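Local coordinates for protein PKS (Streptomyces albus, PDB 4OQJ) that probably catalyses decarboxylative condensation of acyl chains as a ketosynthase of an AT-less type I polyketide synthase, in the biosynthesis of oxazolomycin, at residues Ala100-Pro105 / His146-Arg151. Numbering follows the deposited sequence.
Sequences AELIDP and HNLGER
Leu-102, at the C-terminal end of helix 97-102, comes nearest to Leu-148, in the break between helices 142-147 and 149-153, with their CA atoms 7.9 Å apart. Both segments belong to the N-terminal half of a thiolase-fold ketosynthase, and here the end of one helix meets the junction of two short ones, away from the chain's centre. The gap is bridged by side chains, not by backbone bonds. Leucine suits the inner position: Leu-148 is buried, points toward the other segment and brings CD1 to 3.6 Å from the carbonyl O of Leu-102, while the two CD2 methyls meet at 4.3 Å. That carbonyl is hydrogen-bonded by Asn-167 of helix 157-167, which also lies against Leu-148. Farther out, Arg-151 is modelled in two conformers; in one, its CG is anti to the backbone N (chi1 -157°) and the chain, bent at chi3, reaches back from helix 149-153. In this conformer CD2 of Leu-102 sits over one guanidinium face at the NH2 end, while polar partners lie at the edge. Glu-101 fits that edge, its extended chain carrying the carboxylate out to the charge. The two planes are nearly perpendicular (86°), and both terminal nitrogens converge on one oxygen. NH1 donates to OE1 at 3.0 Å, and NH2 reaches the same OE1 at 3.3 Å along a more bent path (139°), both on its anti side but from opposite faces of the carboxylate plane.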
loop_
_atom_site.group_PDB
_atom_site.type_symbol
_atom_site.label_atom_id
_atom_site.label_comp_id
_atom_site.label_asym_id
_atom_site.label_seq_id
_atom_site.Cartn_x
_atom_site.Cartn_y
_atom_site.Cartn_z
ATOM N N ALA A 100 5.825 -25.729 -4.264
ATOM C CA ALA A 100 4.580 -25.390 -4.958
ATOM C C ALA A 100 3.370 -25.784 -4.125
ATOM O O ALA A 100 2.351 -25.087 -4.094
ATOM C CB ALA A 100 4.514 -26.072 -6.311
ATOM N N GLU A 101 3.483 -26.933 -3.483
ATOM C CA GLU A 101 2.427 -27.443 -2.623
ATOM C C GLU A 101 2.202 -26.525 -1.427
ATOM O O GLU A 101 1.072 -26.338 -0.985
ATOM C CB GLU A 101 2.781 -28.851 -2.149
ATOM C CG GLU A 101 1.840 -29.428 -1.103
ATOM C CD GLU A 101 2.184 -30.866 -0.750
ATOM O OE1 GLU A 101 2.497 -31.135 0.432
ATOM O OE2 GLU A 101 2.145 -31.722 -1.660
ATOM N N LEU A 102 3.282 -25.960 -0.897
ATOM C CA LEU A 102 3.172 -25.078 0.258
ATOM C C LEU A 102 2.564 -23.705 -0.080
ATOM O O LEU A 102 1.875 -23.116 0.751
ATOM C CB LEU A 102 4.540 -24.877 0.898
ATOM C CG LEU A 102 5.113 -26.050 1.701
ATOM C CD1 LEU A 102 6.426 -25.638 2.334
ATOM C CD2 LEU A 102 4.149 -26.531 2.779
ATOM N N ILE A 103 2.816 -23.200 -1.284
ATOM C CA ILE A 103 2.380 -21.850 -1.635
ATOM C C ILE A 103 0.860 -21.773 -1.758
ATOM O O ILE A 103 0.226 -22.588 -2.438
ATOM C CB ILE A 103 3.019 -21.362 -2.957
ATOM C CG1 ILE A 103 4.536 -21.342 -2.843
ATOM C CG2 ILE A 103 2.544 -19.943 -3.296
ATOM C CD1 ILE A 103 5.277 -21.100 -4.178
ATOM N N ASP A 104 0.290 -20.792 -1.069
ATOM C CA ASP A 104 -1.119 -20.458 -1.180
ATOM C C ASP A 104 -1.521 -20.408 -2.663
ATOM O O ASP A 104 -0.893 -19.714 -3.449
ATOM C CB ASP A 104 -1.374 -19.119 -0.469
ATOM C CG ASP A 104 -2.833 -18.631 -0.554
ATOM O OD1 ASP A 104 -3.714 -19.351 -1.059
ATOM O OD2 ASP A 104 -3.093 -17.495 -0.085
ATOM N N PRO A 105 -2.560 -21.163 -3.050
ATOM C CA PRO A 105 -3.054 -21.068 -4.430
ATOM C C PRO A 105 -3.363 -19.636 -4.880
ATOM O O PRO A 105 -3.233 -19.342 -6.058
ATOM C CB PRO A 105 -4.348 -21.888 -4.408
ATOM C CG PRO A 105 -4.212 -22.799 -3.247
ATOM C CD PRO A 105 -3.352 -22.106 -2.240
ATOM N N HIS A 146 -6.761 -24.209 6.757
ATOM C CA HIS A 146 -7.363 -25.541 6.588
ATOM C C HIS A 146 -6.324 -26.593 6.203
ATOM O O HIS A 146 -6.005 -27.477 6.993
ATOM C CB HIS A 146 -8.457 -25.527 5.521
ATOM C CG HIS A 146 -9.603 -24.605 5.814
ATOM N ND1 HIS A 146 -10.721 -24.538 5.011
ATOM C CD2 HIS A 146 -9.805 -23.711 6.813
ATOM C CE1 HIS A 146 -11.563 -23.646 5.499
ATOM N NE2 HIS A 146 -11.032 -23.130 6.591
ATOM N N ASN A 147 -5.798 -26.488 4.986
ATOM C CA ASN A 147 -4.917 -27.515 4.431
ATOM C C ASN A 147 -3.589 -27.680 5.168
ATOM O O ASN A 147 -3.075 -28.791 5.279
ATOM C CB ASN A 147 -4.638 -27.210 2.961
ATOM C CG ASN A 147 -5.894 -27.224 2.123
ATOM O OD1 ASN A 147 -6.745 -26.348 2.253
ATOM N ND2 ASN A 147 -6.016 -28.219 1.251
ATOM N N LEU A 148 -3.036 -26.576 5.663
ATOM C CA LEU A 148 -1.729 -26.584 6.316
ATOM C C LEU A 148 -1.827 -26.337 7.815
ATOM O O LEU A 148 -0.803 -26.273 8.510
ATOM C CB LEU A 148 -0.819 -25.520 5.693
ATOM C CG LEU A 148 -0.552 -25.634 4.200
ATOM C CD1 LEU A 148 0.380 -24.512 3.765
ATOM C CD2 LEU A 148 0.051 -26.984 3.874
ATOM N N GLY A 149 -3.054 -26.195 8.306
ATOM C CA GLY A 149 -3.297 -25.893 9.704
ATOM C C GLY A 149 -2.569 -26.825 10.655
ATOM O O GLY A 149 -1.678 -26.396 11.386
ATOM N N GLU A 150 -2.954 -28.097 10.654
ATOM C CA GLU A 150 -2.369 -29.073 11.568
ATOM C C GLU A 150 -0.869 -29.170 11.326
ATOM O O GLU A 150 -0.079 -29.266 12.265
ATOM C CB GLU A 150 -3.032 -30.443 11.393
ATOM N N ARG A 151 -0.495 -29.134 10.052
ATOM C CA ARG A 151 0.900 -29.180 9.641
ATOM C C ARG A 151 1.710 -28.099 10.351
ATOM O O ARG A 151 2.797 -28.357 10.859
ATOM C CB ARG A 151 0.983 -29.008 8.127
ATOM C CG ARG A 151 2.228 -29.553 7.465
ATOM C CD ARG A 151 1.896 -29.950 6.032
ATOM N NE ARG A 151 3.015 -29.777 5.114
ATOM C CZ ARG A 151 2.949 -30.012 3.807
ATOM N NH1 ARG A 151 1.815 -30.434 3.260
ATOM N NH2 ARG A 151 4.019 -29.827 3.045
HETATM O O HOH W 1 5.274 -29.472 0.591
#